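Xaa-Pro Dipeptidase (Alteromonas macleodii, PDB 2QS8) probably hydrolyses peptides as a metal-dependent dipeptidase or carboxypeptidase of the amidohydrolase superfamily, and holds magnesium and methionine in its active site. Local coordinates at residues Ile253-Phe258 against Val275-Ala280; Ile195-Gly200 against Val232-His237; Glu262-Met267 against Lys319-Ala324. One frame throughout, in Å; residues are numbered along the deposited sequence.

Overall arrangement
Interactions 1 and 2 are buried and belong to one parallel sheet of the TIM barrel, in the order 192-196, 231-236, 252-253, 273-275. Both reach the bound methionine at their C-terminal strand ends. They meet through the rings of His-235, His-237 and His-255 and bonds of Glu-254 and Thr-257, centres about 10 Å apart. Interaction 3 lies farther out, where helix 261-270 packs on the chain that leaves helix 299-319 and runs beside strand 273-275. Its middle is buried and apolar, and its rim carries exposed charges. Met-267 there packs on Ile-253 of interaction 1. Backbone ladders and histidine bonds dominate the first two contacts; methyl groups, one long salt bridge and a water make the third.

Interaction 1 (Ile253-Phe258 against Val275-Ala280); sequences IEHGTF and VPTISA. With MET (methionine), chain D.
Thr-277 OG1 is gripped by two hydrogen bonds. It accepts from His-255 ND1 at 2.6 Å and donates to Pro-276 O at a very short 2.5 Å. The first bond lies in the imidazole plane, so the hydroxyl sits squarely at the ring edge. The second is poorly aligned, with the hydroxyl above the plane of the Pro-276 carbonyl. OG1 takes the crowded position between backbone N and carbonyl carbon (chi1 71°), which turns it toward the histidine. Thr-277 is the N-cap residue of helix 278-287, yet its side chain makes no capping bond.

With ND1 as donor, NE2 of a neutral ring would probably keep its lone pair. The His-255 side chain lies about 4 Å from the magnesium but is not one of its ligands. The methionine ligand lays its CB over one face of this ring. Its methyl CE ends 3.4 Å from Thr-277 OG1 and 3.5 Å from Ala-280 CB. An alanine in place of Thr-277 would remove the hydroxyl and the methyl CG2 and would probably leave the rotation of the His-255 ring less fixed and the wall around the ligand methyl looser.

These are the C-terminal ends of neighbouring parallel strands of the TIM barrel, where amidohydrolases carry their active site. Val-275 N donates to Ile-253 O almost straight (176°), and His-255 N donates to Val-275 O at 2.8 Å. Glu-254 and Val-275 lie side by side, pointing the same way. The bend at chi2 (-64°) brings Glu-254 OE1 to 3.3 Å from Val-275 CB. The buried carboxylate is met elsewhere: Ser-252 and Arg-111 hold OE2, and OE1, as a second-shell group, bonds His-69, a ligand of the magnesium.

Interaction 2 (Ile195-Gly200 against Val232-His237); sequences ITVTGG and VAVHAH. With MET (methionine), chain D.
His-237 NE2 donates to the carboxylate atom O of the bound methionine at 2.7 Å, nearly straight (166°). His-235 comes to the same oxygen with a carbon: its CE1 lies 3.2 Å from O, in the plane of the ring. The two histidines lie at the C-terminal end of strand 231-236, in a beta-alpha-beta unit of the TIM barrel made with strand 192-196 and helix 215-227. Val-201 and Leu-202, just beyond Gly-200, also bond the ligand through their backbone N-H groups.

The next shell fixes the rings. With CG anti to the backbone N (chi1 164°), the ring of His-235 reaches the loop, where NE2 donates to Gly-199 O at 3.1 Å. That oxygen is in the ring plane, but the donor stands above the carbonyl plane. The same oxygen accepts a second bond, from Thr-198 OG1, along a lone pair. Thr-198 OG1 in turn accepts from His-237 N at 2.9 Å. One hydroxyl thus ties the backbone of His-237 to the loop that holds His-235. His-237 ND1 is bonded to Thr-257, so this ring is held at both nitrogens.

Farther out, a parallel ladder joins the strands. Ile-195 N donates to Ala-233 O, His-235 N to Ile-195 O, and Val-197 N to His-235 O. On the face turned to the outer helices, Ile-195 and Val-234 lie side by side. Val-197 presses its CB against Val-234 CG1 at 3.5 Å, and its CG1 touches Ala-236 CB at 3.4 Å.

Interaction 3 (Glu262-Met267 against Lys319-Ala324); sequences EAMDLM and KGVKIA
Helix 261-270 faces the Schellman turn that ends helix 299-319, where Gly-320 takes a positive phi (95°) and Val-321 then faces the helix, its CA 6.5 Å from Met-264 CA.

Val-321 is the apolar centre. Its two methyls part between two methionines three residues apart. CG2 lies 4.0 Å from Met-264 O and close to Met-264 CB. CG1 meets the tip of Met-267, whose CE comes to 3.9 Å. Both methionines are modelled as selenomethionine, and both chains bend at chi3. In Met-267 this bend (80°) carries the end methyl to the valine. Met-264 SE instead lies 4.2 Å from Lys-319 CB. Tyr-274 of strand 273-275 also touches Val-321 and Met-267, so the contact joins the helical layer of the barrel to a strand beneath it.

At the exposed rim, Lys-319 leaves with CG anti to the backbone N and bends at chi2 (75°). Its chain crosses Asp-265 at about a right angle. The salt bridge is long, 3.7 Å from Asp-265 OD1 to Lys-319 NZ, and CE is nearer to OD1 than NZ is.

A water accepts from Lys-322 N at 2.8 Å and gives a weak bond to Met-267 O. The direct contacts are therefore mostly apolar, and the polar links, one long and one through water, are likely to add little directional hold.

Interaction 1 (Ile253-Phe258 against Val275-Ala280)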
loop_
_atom_site.group_PDB
_atom_site.type_symbol
_atom_site.label_atom_id
_atom_site.label_comp_id
_atom_site.label_asym_id
_atom_site.label_seq_id
_atom_site.Cartn_x
_atom_site.Cartn_y
_atom_site.Cartn_z
ATOM N N ILE A 253 6.629 20.051 20.696
ATOM C CA ILE A 253 6.909 20.710 19.438
ATOM C C ILE A 253 8.324 21.278 19.572
ATOM O O ILE A 253 8.626 21.985 20.539
ATOM C CB ILE A 253 5.935 21.880 19.179
ATOM C CG1 ILE A 253 4.501 21.365 18.995
ATOM C CG2 ILE A 253 6.403 22.672 17.976
ATOM C CD1 ILE A 253 4.339 20.371 17.866
ATOM N N GLU A 254 9.191 20.956 18.621
ATOM C CA GLU A 254 10.558 21.461 18.655
ATOM C C GLU A 254 10.655 22.689 17.756
ATOM O O GLU A 254 10.067 22.712 16.679
ATOM C CB GLU A 254 11.530 20.383 18.162
ATOM C CG GLU A 254 11.231 18.965 18.663
ATOM C CD GLU A 254 11.353 18.810 20.176
ATOM O OE1 GLU A 254 12.426 19.130 20.725
ATOM O OE2 GLU A 254 10.376 18.355 20.813
ATOM N N HIS A 255 11.385 23.712 18.201
ATOM C CA HIS A 255 11.567 24.949 17.428
ATOM C C HIS A 255 10.332 25.872 17.333
ATOM O O HIS A 255 10.398 27.039 17.722
ATOM C CB HIS A 255 12.057 24.618 16.012
ATOM C CG HIS A 255 13.042 23.493 15.957
ATOM N ND1 HIS A 255 14.188 23.468 16.718
ATOM C CD2 HIS A 255 13.046 22.348 15.239
ATOM C CE1 HIS A 255 14.858 22.355 16.471
ATOM N NE2 HIS A 255 14.184 21.659 15.577
ATOM N N GLY A 256 9.229 25.343 16.800
ATOM C CA GLY A 256 7.993 26.105 16.655
ATOM C C GLY A 256 8.165 27.550 16.215
ATOM O O GLY A 256 7.430 28.439 16.653
ATOM N N THR A 257 9.122 27.771 15.320
ATOM C CA THR A 257 9.469 29.094 14.825
ATOM C C THR A 257 8.331 30.045 14.465
ATOM O O THR A 257 8.330 31.187 14.907
ATOM C CB THR A 257 10.421 28.964 13.619
ATOM O OG1 THR A 257 11.544 28.166 14.002
ATOM C CG2 THR A 257 10.900 30.334 13.143
ATOM N N PHE A 258 7.371 29.597 13.667
ATOM C CA PHE A 258 6.271 30.473 13.267
ATOM C C PHE A 258 4.964 30.138 13.976
ATOM O O PHE A 258 3.866 30.237 13.415
ATOM C CB PHE A 258 6.112 30.427 11.751
ATOM C CG PHE A 258 7.384 30.732 11.014
ATOM C CD1 PHE A 258 7.961 32.001 11.087
ATOM C CD2 PHE A 258 8.039 29.740 10.293
ATOM C CE1 PHE A 258 9.171 32.267 10.456
ATOM C CE2 PHE A 258 9.241 29.995 9.665
ATOM C CZ PHE A 258 9.813 31.257 9.744
ATOM N N VAL A 275 9.786 23.039 23.088
ATOM C CA VAL A 275 11.243 22.936 23.210
ATOM C C VAL A 275 11.783 23.914 22.160
ATOM O O VAL A 275 11.931 23.572 20.990
ATOM C CB VAL A 275 11.721 21.518 22.890
ATOM C CG1 VAL A 275 13.189 21.383 23.184
ATOM C CG2 VAL A 275 10.927 20.524 23.679
ATOM N N PRO A 276 12.102 25.144 22.581
ATOM C CA PRO A 276 12.606 26.204 21.708
ATOM C C PRO A 276 13.893 26.044 20.897
ATOM O O PRO A 276 13.909 26.391 19.724
ATOM C CB PRO A 276 12.662 27.409 22.641
ATOM C CG PRO A 276 13.008 26.793 23.945
ATOM C CD PRO A 276 12.125 25.574 23.989
ATOM N N THR A 277 14.954 25.525 21.497
ATOM C CA THR A 277 16.238 25.408 20.804
ATOM C C THR A 277 16.631 26.776 20.256
ATOM O O THR A 277 16.945 26.926 19.067
ATOM C CB THR A 277 16.219 24.383 19.627
ATOM O OG1 THR A 277 15.444 24.898 18.526
ATOM C CG2 THR A 277 15.668 23.047 20.106
ATOM N N ILE A 278 16.596 27.778 21.126
ATOM C CA ILE A 278 16.963 29.131 20.727
ATOM C C ILE A 278 18.406 29.156 20.211
ATOM O O ILE A 278 18.693 29.799 19.207
ATOM C CB ILE A 278 16.846 30.131 21.904
ATOM C CG1 ILE A 278 15.427 30.115 22.466
ATOM C CG2 ILE A 278 17.192 31.542 21.423
ATOM C CD1 ILE A 278 15.265 30.910 23.737
ATOM N N SER A 279 19.295 28.442 20.898
ATOM C CA SER A 279 20.705 28.378 20.520
ATOM C C SER A 279 20.889 28.048 19.044
ATOM O O SER A 279 21.556 28.780 18.315
ATOM C CB SER A 279 21.437 27.320 21.348
ATOM O OG SER A 279 21.496 27.679 22.715
ATOM N N ALA A 280 20.303 26.935 18.617
ATOM C CA ALA A 280 20.409 26.496 17.231
ATOM C C ALA A 280 19.859 27.575 16.311
ATOM O O ALA A 280 20.372 27.777 15.213
ATOM C CB ALA A 280 19.648 25.185 17.026
HETATM N N MET D . 17.694 21.520 12.959
HETATM C CA MET D . 16.690 22.592 12.693
HETATM C C MET D . 16.371 22.716 11.206
HETATM O O MET D . 15.280 23.227 10.884
HETATM C CB MET D . 17.217 23.932 13.205
HETATM C CG MET D . 16.237 25.060 13.036
HETATM S SD MET D . 16.810 26.517 13.837
HETATM C CE MET D . 16.652 26.013 15.526
HETATM O OXT MET D . 17.223 22.308 10.386
#

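Interaction 2 (Ile195-Gly200 against Val232-His237)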
loop_
_atom_site.group_PDB
_atom_site.type_symbol
_atom_site.label_atom_id
_atom_site.label_comp_id
_atom_site.label_asym_id
_atom_site.label_seq_id
_atom_site.Cartn_x
_atom_site.Cartn_y
_atom_site.Cartn_z
ATOM N N ILE A 195 9.336 13.072 14.453
ATOM C CA ILE A 195 8.932 13.284 13.064
ATOM C C ILE A 195 9.135 14.745 12.669
ATOM O O ILE A 195 9.197 15.626 13.533
ATOM C CB ILE A 195 7.436 12.957 12.827
ATOM C CG1 ILE A 195 6.552 13.947 13.595
ATOM C CG2 ILE A 195 7.149 11.531 13.219
ATOM C CD1 ILE A 195 5.049 13.789 13.337
ATOM N N THR A 196 9.261 14.992 11.373
ATOM C CA THR A 196 9.382 16.349 10.861
ATOM C C THR A 196 8.021 16.640 10.217
ATOM O O THR A 196 7.748 16.251 9.080
ATOM C CB THR A 196 10.533 16.488 9.818
ATOM O OG1 THR A 196 10.468 15.425 8.860
ATOM C CG2 THR A 196 11.879 16.450 10.511
ATOM N N VAL A 197 7.156 17.303 10.977
ATOM C CA VAL A 197 5.824 17.629 10.494
ATOM C C VAL A 197 5.813 18.787 9.480
ATOM O O VAL A 197 4.794 19.034 8.833
ATOM C CB VAL A 197 4.867 17.955 11.678
ATOM C CG1 VAL A 197 4.958 19.418 12.045
ATOM C CG2 VAL A 197 3.440 17.550 11.316
ATOM N N THR A 198 6.930 19.502 9.359
ATOM C CA THR A 198 7.035 20.586 8.379
ATOM C C THR A 198 8.431 20.554 7.775
ATOM O O THR A 198 9.286 19.791 8.218
ATOM C CB THR A 198 6.845 21.993 9.004
ATOM O OG1 THR A 198 7.995 22.327 9.791
ATOM C CG2 THR A 198 5.599 22.041 9.877
ATOM N N GLY A 199 8.664 21.389 6.767
ATOM C CA GLY A 199 9.984 21.453 6.164
ATOM C C GLY A 199 10.979 21.938 7.204
ATOM O O GLY A 199 10.581 22.341 8.299
ATOM N N GLY A 200 12.265 21.910 6.871
ATOM C CA GLY A 200 13.281 22.336 7.817
ATOM C C GLY A 200 14.375 23.189 7.207
ATOM O O GLY A 200 14.356 23.463 6.008
ATOM N N VAL A 232 6.027 11.306 21.567
ATOM C CA VAL A 232 6.197 11.822 20.221
ATOM C C VAL A 232 6.701 13.268 20.221
ATOM O O VAL A 232 6.002 14.179 20.671
ATOM C CB VAL A 232 4.859 11.730 19.427
ATOM C CG1 VAL A 232 5.006 12.325 18.034
ATOM C CG2 VAL A 232 4.420 10.275 19.329
ATOM N N ALA A 233 7.927 13.461 19.741
ATOM C CA ALA A 233 8.534 14.788 19.631
ATOM C C ALA A 233 8.291 15.209 18.173
ATOM O O ALA A 233 8.331 14.372 17.273
ATOM C CB ALA A 233 10.029 14.715 19.926
ATOM N N VAL A 234 8.052 16.496 17.938
ATOM C CA VAL A 234 7.754 16.954 16.583
ATOM C C VAL A 234 8.484 18.202 16.081
ATOM O O VAL A 234 8.327 19.294 16.625
ATOM C CB VAL A 234 6.220 17.193 16.427
ATOM C CG1 VAL A 234 5.880 17.645 15.002
ATOM C CG2 VAL A 234 5.463 15.927 16.776
ATOM N N HIS A 235 9.280 18.032 15.032
ATOM C CA HIS A 235 9.978 19.153 14.409
ATOM C C HIS A 235 8.894 19.957 13.682
ATOM O O HIS A 235 8.083 19.380 12.963
ATOM C CB HIS A 235 10.995 18.633 13.382
ATOM C CG HIS A 235 11.493 19.674 12.431
ATOM N ND1 HIS A 235 12.687 20.333 12.603
ATOM C CD2 HIS A 235 10.961 20.159 11.285
ATOM C CE1 HIS A 235 12.874 21.180 11.608
ATOM N NE2 HIS A 235 11.838 21.093 10.793
ATOM N N ALA A 236 8.870 21.274 13.872
ATOM C CA ALA A 236 7.875 22.099 13.197
ATOM C C ALA A 236 8.191 23.588 13.232
ATOM O O ALA A 236 8.346 24.177 14.300
ATOM C CB ALA A 236 6.502 21.856 13.794
ATOM N N HIS A 237 8.285 24.189 12.052
ATOM C CA HIS A 237 8.557 25.613 11.934
ATOM C C HIS A 237 7.271 26.303 11.476
ATOM O O HIS A 237 6.843 27.280 12.081
ATOM C CB HIS A 237 9.675 25.870 10.914
ATOM C CG HIS A 237 11.025 25.403 11.353
ATOM N ND1 HIS A 237 11.657 25.898 12.473
ATOM C CD2 HIS A 237 11.881 24.508 10.806
ATOM C CE1 HIS A 237 12.845 25.331 12.596
ATOM N NE2 HIS A 237 13.005 24.483 11.596
HETATM N N MET D . 17.694 21.520 12.959
HETATM C CA MET D . 16.690 22.592 12.693
HETATM C C MET D . 16.371 22.716 11.206
HETATM O O MET D . 15.280 23.227 10.884
HETATM C CB MET D . 17.217 23.932 13.205
HETATM C CG MET D . 16.237 25.060 13.036
HETATM S SD MET D . 16.810 26.517 13.837
HETATM C CE MET D . 16.652 26.013 15.526
HETATM O OXT MET D . 17.223 22.308 10.386
#

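Interaction 3 (Glu262-Met267 against Lys319-Ala324)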
loop_
_atom_site.group_PDB
_atom_site.type_symbol
_atom_site.label_atom_id
_atom_site.label_comp_id
_atom_site.label_asym_id
_atom_site.label_seq_id
_atom_site.Cartn_x
_atom_site.Cartn_y
_atom_site.Cartn_z
ATOM N N GLU A 262 -3.250 30.811 17.568
ATOM C CA GLU A 262 -4.075 29.613 17.617
ATOM C C GLU A 262 -3.284 28.385 18.076
ATOM O O GLU A 262 -3.768 27.584 18.881
ATOM C CB GLU A 262 -4.679 29.325 16.247
ATOM C CG GLU A 262 -5.550 28.088 16.241
ATOM C CD GLU A 262 -5.949 27.656 14.846
ATOM O OE1 GLU A 262 -6.622 26.609 14.737
ATOM O OE2 GLU A 262 -5.593 28.354 13.867
ATOM N N ALA A 263 -2.068 28.238 17.561
ATOM C CA ALA A 263 -1.235 27.103 17.924
ATOM C C ALA A 263 -0.908 27.151 19.409
ATOM O O ALA A 263 -0.864 26.122 20.064
ATOM C CB ALA A 263 0.049 27.101 17.104
HETATM N N MSE A 264 -0.689 28.355 19.929
HETATM C CA MSE A 264 -0.371 28.523 21.331
HETATM C C MSE A 264 -1.497 28.081 22.244
HETATM O O MSE A 264 -1.254 27.363 23.206
HETATM C CB MSE A 264 0.003 29.967 21.602
HETATM C CG MSE A 264 1.275 30.359 20.886
HETATM SE SE MSE A 264 2.017 32.089 21.488
HETATM C CE MSE A 264 1.124 33.345 20.309
ATOM N N ASP A 265 -2.727 28.491 21.943
ATOM C CA ASP A 265 -3.861 28.081 22.759
ATOM C C ASP A 265 -4.085 26.573 22.627
ATOM O O ASP A 265 -4.471 25.906 23.587
ATOM C CB ASP A 265 -5.130 28.837 22.355
ATOM C CG ASP A 265 -5.073 30.312 22.730
ATOM O OD1 ASP A 265 -4.605 30.617 23.846
ATOM O OD2 ASP A 265 -5.504 31.165 21.925
ATOM N N LEU A 266 -3.853 26.037 21.438
ATOM C CA LEU A 266 -4.015 24.605 21.238
ATOM C C LEU A 266 -3.015 23.859 22.113
ATOM O O LEU A 266 -3.362 22.877 22.753
ATOM C CB LEU A 266 -3.801 24.240 19.768
ATOM C CG LEU A 266 -4.983 24.543 18.847
ATOM C CD1 LEU A 266 -4.574 24.348 17.399
ATOM C CD2 LEU A 266 -6.155 23.626 19.203
HETATM N N MSE A 267 -1.773 24.330 22.151
HETATM C CA MSE A 267 -0.759 23.675 22.967
HETATM C C MSE A 267 -1.078 23.738 24.452
HETATM O O MSE A 267 -0.797 22.798 25.195
HETATM C CB MSE A 267 0.604 24.296 22.705
HETATM C CG MSE A 267 1.211 23.849 21.403
HETATM SE SE MSE A 267 2.947 24.718 21.187
HETATM C CE MSE A 267 4.065 23.570 22.346
ATOM N N LYS A 319 2.511 33.864 27.141
ATOM C CA LYS A 319 1.184 33.300 26.911
ATOM C C LYS A 319 0.897 32.120 27.845
ATOM O O LYS A 319 -0.253 31.704 27.996
ATOM C CB LYS A 319 1.053 32.845 25.462
ATOM C CG LYS A 319 -0.331 32.362 25.079
ATOM C CD LYS A 319 -1.298 33.523 24.920
ATOM C CE LYS A 319 -2.662 33.047 24.439
ATOM N NZ LYS A 319 -3.572 34.196 24.164
ATOM N N GLY A 320 1.942 31.569 28.455
ATOM C CA GLY A 320 1.750 30.458 29.372
ATOM C C GLY A 320 1.917 29.060 28.803
ATOM O O GLY A 320 1.482 28.086 29.421
ATOM N N VAL A 321 2.535 28.951 27.629
ATOM C CA VAL A 321 2.776 27.659 26.995
ATOM C C VAL A 321 3.819 26.885 27.801
ATOM O O VAL A 321 4.829 27.447 28.215
ATOM C CB VAL A 321 3.296 27.842 25.550
ATOM C CG1 VAL A 321 3.702 26.499 24.961
ATOM C CG2 VAL A 321 2.233 28.497 24.695
ATOM N N LYS A 322 3.582 25.598 28.027
ATOM C CA LYS A 322 4.534 24.789 28.776
ATOM C C LYS A 322 5.854 24.731 28.009
ATOM O O LYS A 322 5.868 24.578 26.783
ATOM C CB LYS A 322 3.977 23.385 28.997
ATOM C CG LYS A 322 2.687 23.381 29.797
ATOM C CD LYS A 322 1.946 22.070 29.627
ATOM C CE LYS A 322 2.578 20.971 30.436
ATOM N NZ LYS A 322 2.352 21.236 31.883
ATOM N N ILE A 323 6.958 24.853 28.739
ATOM C CA ILE A 323 8.276 24.860 28.137
ATOM C C ILE A 323 9.264 23.928 28.820
ATOM O O ILE A 323 9.366 23.899 30.047
ATOM C CB ILE A 323 8.857 26.298 28.143
ATOM C CG1 ILE A 323 8.073 27.171 27.155
ATOM C CG2 ILE A 323 10.338 26.277 27.814
ATOM C CD1 ILE A 323 8.481 28.637 27.137
ATOM N N ALA A 324 9.988 23.160 28.005
ATOM C CA ALA A 324 11.004 22.237 28.497
ATOM C C ALA A 324 12.310 22.552 27.764
ATOM O O ALA A 324 12.304 22.840 26.562
ATOM C CB ALA A 324 10.584 20.793 28.241
HETATM O O HOH W 1 1.474 24.028 26.985
#